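PDB 2BDV: phage-related conserved hypothetical protein, BB2244 from Bordetella bronchiseptica, which is of unknown function but belongs to the SOS response-associated peptidase (SRAP) family, whose members probably act in the response to DNA damage. Local coordinates for residues Y62-N73 against G83-G91. Numbering follows the deposited sequence.
Sequences YKPHGSSFFMIN and GWPWKLMIG
The carbonyl O of Trp86 accepts two backbone bonds, from Met89 N at 2.9 Å and from Ile90 N, which hold the chain just after the 3-10 segment 86-88; Trp86 meets both Tyr62 and Met71, and Met89 meets Tyr62. Two Met-aromatic contacts, both made by selenomethionines, join this region to the loop preceding strand 73-75 of the SRAP fold; no hydrogen bond links the segments. Within 62-73, Tyr62 and Met71 exchange a reciprocal pair of backbone bonds, and the CB atoms of both point toward 83-91. A chi1 of 179°, with CG anti to N, carries the Tyr62 ring out to Met89, where SE stands over one face; Pro64 N lies over the other. The selenium is 4.6 Å from the ring centroid and only 8° off the normal, while the chain bends back at the selenium to bring CE within 3.6 Å of Tyr62 CE2. Pro85 CG meets the same ring at its edge, and Trp86 approaches it obliquely, the planes turned by 51°. Met71 SE lies 4.0 Å from Pro85 CG and also meets Trp86 CZ2, at a slant to the indole. Beyond the selenium, CE reaches the six-membered ring of Trp84. A cis peptide bond precedes Pro85, whose CB sits over the centre of the Trp84 ring; that indole in turn runs out across Pro64 at about a right angle. Behind the contact, Trp86 also packs on helix 76-80 and on Ala148 of strand 147-151, and Tyr62 touches Ala134. At the start of strand 73-75, Asn73 O approaches Trp86 CZ2 to 3.7 Å.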
loop_
_atom_site.group_PDB
_atom_site.type_symbol
_atom_site.label_atom_id
_atom_site.label_comp_id
_atom_site.label_asym_id
_atom_site.label_seq_id
_atom_site.Cartn_x
_atom_site.Cartn_y
_atom_site.Cartn_z
ATOM N N TYR A 62 8.335 3.458 -6.430
ATOM C CA TYR A 62 9.769 3.614 -6.164
ATOM C C TYR A 62 10.668 3.250 -7.342
ATOM O O TYR A 62 10.604 2.141 -7.878
ATOM C CB TYR A 62 10.187 2.789 -4.933
ATOM C CG TYR A 62 11.668 2.867 -4.599
ATOM C CD1 TYR A 62 12.287 4.095 -4.366
ATOM C CD2 TYR A 62 12.454 1.715 -4.527
ATOM C CE1 TYR A 62 13.648 4.175 -4.076
ATOM C CE2 TYR A 62 13.820 1.786 -4.233
ATOM C CZ TYR A 62 14.410 3.018 -4.012
ATOM O OH TYR A 62 15.766 3.111 -3.746
ATOM N N LYS A 63 11.515 4.206 -7.719
ATOM C CA LYS A 63 12.456 4.054 -8.820
ATOM C C LYS A 63 13.902 4.141 -8.332
ATOM O O LYS A 63 14.433 5.234 -8.136
ATOM C CB LYS A 63 12.220 5.148 -9.859
ATOM C CG LYS A 63 13.170 5.083 -11.042
ATOM C CD LYS A 63 12.927 6.228 -12.018
ATOM C CE LYS A 63 13.226 7.581 -11.391
ATOM N NZ LYS A 63 12.819 8.689 -12.298
ATOM N N PRO A 64 14.562 2.987 -8.146
ATOM C CA PRO A 64 15.954 2.957 -7.681
ATOM C C PRO A 64 16.865 3.826 -8.546
ATOM O O PRO A 64 16.741 3.844 -9.773
ATOM C CB PRO A 64 16.312 1.474 -7.764
ATOM C CG PRO A 64 15.473 0.995 -8.915
ATOM C CD PRO A 64 14.139 1.649 -8.598
ATOM N N HIS A 65 17.778 4.537 -7.892
ATOM C CA HIS A 65 18.716 5.433 -8.567
ATOM C C HIS A 65 19.438 4.801 -9.763
ATOM O O HIS A 65 19.668 5.468 -10.776
ATOM C CB HIS A 65 19.756 5.946 -7.560
ATOM C CG HIS A 65 20.678 6.988 -8.118
ATOM N ND1 HIS A 65 21.970 7.157 -7.664
ATOM C CD2 HIS A 65 20.498 7.916 -9.088
ATOM C CE1 HIS A 65 22.545 8.141 -8.333
ATOM N NE2 HIS A 65 21.674 8.618 -9.203
ATOM N N GLY A 66 19.777 3.516 -9.649
ATOM C CA GLY A 66 20.489 2.835 -10.717
ATOM C C GLY A 66 19.725 1.906 -11.649
ATOM O O GLY A 66 20.333 1.049 -12.298
ATOM N N SER A 67 18.403 2.047 -11.721
ATOM C CA SER A 67 17.614 1.206 -12.618
ATOM C C SER A 67 16.378 1.910 -13.175
ATOM O O SER A 67 16.036 3.016 -12.751
ATOM C CB SER A 67 17.219 -0.106 -11.928
ATOM O OG SER A 67 18.217 -1.102 -12.130
ATOM N N SER A 68 15.733 1.268 -14.149
ATOM C CA SER A 68 14.540 1.814 -14.797
ATOM C C SER A 68 13.290 1.112 -14.289
ATOM O O SER A 68 12.257 1.073 -14.960
ATOM C CB SER A 68 14.639 1.652 -16.317
ATOM O OG SER A 68 14.664 0.285 -16.694
ATOM N N PHE A 69 13.404 0.552 -13.092
ATOM C CA PHE A 69 12.301 -0.147 -12.461
ATOM C C PHE A 69 11.396 0.831 -11.726
ATOM O O PHE A 69 11.864 1.796 -11.125
ATOM C CB PHE A 69 12.821 -1.175 -11.457
ATOM C CG PHE A 69 12.998 -2.555 -12.021
ATOM C CD1 PHE A 69 12.117 -3.053 -12.977
ATOM C CD2 PHE A 69 13.992 -3.393 -11.529
ATOM C CE1 PHE A 69 12.217 -4.369 -13.432
ATOM C CE2 PHE A 69 14.101 -4.708 -11.974
ATOM C CZ PHE A 69 13.208 -5.198 -12.928
ATOM N N PHE A 70 10.098 0.579 -11.782
ATOM C CA PHE A 70 9.139 1.417 -11.092
ATOM C C PHE A 70 8.366 0.492 -10.171
ATOM O O PHE A 70 7.229 0.114 -10.457
ATOM C CB PHE A 70 8.202 2.084 -12.084
ATOM C CG PHE A 70 7.241 3.038 -11.451
ATOM C CD1 PHE A 70 5.873 2.766 -11.448
ATOM C CD2 PHE A 70 7.696 4.223 -10.881
ATOM C CE1 PHE A 70 4.968 3.665 -10.884
ATOM C CE2 PHE A 70 6.803 5.132 -10.311
ATOM C CZ PHE A 70 5.433 4.855 -10.315
HETATM N N MSE A 71 9.006 0.127 -9.067
HETATM C CA MSE A 71 8.426 -0.781 -8.086
HETATM C C MSE A 71 7.270 -0.187 -7.297
HETATM O O MSE A 71 7.423 0.823 -6.602
HETATM C CB MSE A 71 9.519 -1.257 -7.135
HETATM C CG MSE A 71 10.572 -2.125 -7.806
HETATM SE SE MSE A 71 12.225 -2.155 -6.790
HETATM C CE MSE A 71 13.464 -1.733 -8.221
ATOM N N ILE A 72 6.117 -0.844 -7.401
ATOM C CA ILE A 72 4.901 -0.412 -6.717
ATOM C C ILE A 72 4.545 -1.290 -5.524
ATOM O O ILE A 72 3.816 -0.865 -4.630
ATOM C CB ILE A 72 3.697 -0.405 -7.671
ATOM C CG1 ILE A 72 3.453 -1.823 -8.202
ATOM C CG2 ILE A 72 3.955 0.560 -8.812
ATOM C CD1 ILE A 72 2.206 -1.957 -9.054
ATOM N N ASN A 73 5.044 -2.520 -5.530
ATOM C CA ASN A 73 4.794 -3.465 -4.448
ATOM C C ASN A 73 6.135 -3.978 -3.932
ATOM O O ASN A 73 7.094 -4.092 -4.695
ATOM C CB ASN A 73 3.964 -4.665 -4.937
ATOM C CG ASN A 73 2.605 -4.263 -5.483
ATOM O OD1 ASN A 73 1.949 -3.359 -4.956
ATOM N ND2 ASN A 73 2.164 -4.951 -6.530
ATOM N N GLY A 83 16.476 -8.492 1.502
ATOM C CA GLY A 83 17.057 -8.301 0.187
ATOM C C GLY A 83 16.869 -6.904 -0.371
ATOM O O GLY A 83 16.143 -6.084 0.194
ATOM N N TRP A 84 17.538 -6.648 -1.490
ATOM C CA TRP A 84 17.490 -5.373 -2.190
ATOM C C TRP A 84 16.101 -5.187 -2.807
ATOM O O TRP A 84 15.503 -6.140 -3.304
ATOM C CB TRP A 84 18.552 -5.357 -3.313
ATOM C CG TRP A 84 18.768 -4.008 -3.980
ATOM C CD1 TRP A 84 19.500 -2.956 -3.496
ATOM C CD2 TRP A 84 18.229 -3.569 -5.240
ATOM N NE1 TRP A 84 19.447 -1.894 -4.376
ATOM C CE2 TRP A 84 18.674 -2.246 -5.453
ATOM C CE3 TRP A 84 17.413 -4.168 -6.208
ATOM C CZ2 TRP A 84 18.331 -1.511 -6.590
ATOM C CZ3 TRP A 84 17.067 -3.435 -7.346
ATOM C CH2 TRP A 84 17.528 -2.119 -7.524
ATOM N N PRO A 85 15.575 -3.954 -2.777
ATOM C CA PRO A 85 16.240 -2.792 -2.185
ATOM C C PRO A 85 15.601 -2.433 -0.852
ATOM O O PRO A 85 16.021 -1.499 -0.172
ATOM C CB PRO A 85 16.007 -1.717 -3.227
ATOM C CG PRO A 85 14.595 -1.999 -3.615
ATOM C CD PRO A 85 14.570 -3.516 -3.763
ATOM N N TRP A 86 14.572 -3.184 -0.491
ATOM C CA TRP A 86 13.843 -2.939 0.744
ATOM C C TRP A 86 14.705 -2.995 2.006
ATOM O O TRP A 86 14.351 -2.397 3.015
ATOM C CB TRP A 86 12.682 -3.929 0.831
ATOM C CG TRP A 86 11.951 -4.025 -0.478
ATOM C CD1 TRP A 86 11.708 -5.156 -1.199
ATOM C CD2 TRP A 86 11.428 -2.936 -1.252
ATOM N NE1 TRP A 86 11.074 -4.845 -2.371
ATOM C CE2 TRP A 86 10.887 -3.491 -2.434
ATOM C CE3 TRP A 86 11.366 -1.550 -1.063
ATOM C CZ2 TRP A 86 10.287 -2.706 -3.429
ATOM C CZ3 TRP A 86 10.769 -0.768 -2.055
ATOM C CH2 TRP A 86 10.239 -1.353 -3.223
ATOM N N LYS A 87 15.836 -3.696 1.958
ATOM C CA LYS A 87 16.699 -3.790 3.132
ATOM C C LYS A 87 17.201 -2.412 3.542
ATOM O O LYS A 87 17.698 -2.223 4.647
ATOM C CB LYS A 87 17.898 -4.703 2.855
ATOM C CG LYS A 87 18.818 -4.217 1.738
ATOM C CD LYS A 87 19.929 -5.228 1.432
ATOM C CE LYS A 87 20.579 -4.943 0.082
ATOM N NZ LYS A 87 21.731 -5.847 -0.219
ATOM N N LEU A 88 17.058 -1.450 2.641
ATOM C CA LEU A 88 17.507 -0.087 2.885
ATOM C C LEU A 88 16.424 0.808 3.489
ATOM O O LEU A 88 16.697 1.933 3.912
ATOM C CB LEU A 88 17.980 0.517 1.565
ATOM C CG LEU A 88 19.014 -0.317 0.787
ATOM C CD1 LEU A 88 19.164 0.243 -0.624
ATOM C CD2 LEU A 88 20.352 -0.312 1.515
HETATM N N MSE A 89 15.196 0.311 3.527
HETATM C CA MSE A 89 14.088 1.093 4.051
HETATM C C MSE A 89 13.353 0.427 5.205
HETATM O O MSE A 89 12.621 1.088 5.933
HETATM C CB MSE A 89 13.098 1.373 2.925
HETATM C CG MSE A 89 13.645 2.268 1.834
HETATM SE SE MSE A 89 12.595 2.140 0.205
HETATM C CE MSE A 89 13.766 0.957 -0.776
ATOM N N ILE A 90 13.547 -0.878 5.368
ATOM C CA ILE A 90 12.876 -1.611 6.426
ATOM C C ILE A 90 13.193 -1.033 7.806
ATOM O O ILE A 90 12.418 -1.186 8.751
ATOM C CB ILE A 90 13.262 -3.104 6.388
ATOM C CG1 ILE A 90 12.452 -3.869 7.434
ATOM C CG2 ILE A 90 14.765 -3.270 6.589
ATOM C CD1 ILE A 90 10.946 -3.731 7.228
ATOM N N GLY A 91 14.325 -0.345 7.915
ATOM C CA GLY A 91 14.705 0.241 9.188
ATOM C C GLY A 91 14.181 1.645 9.427
ATOM O O GLY A 91 13.619 1.926 10.484
#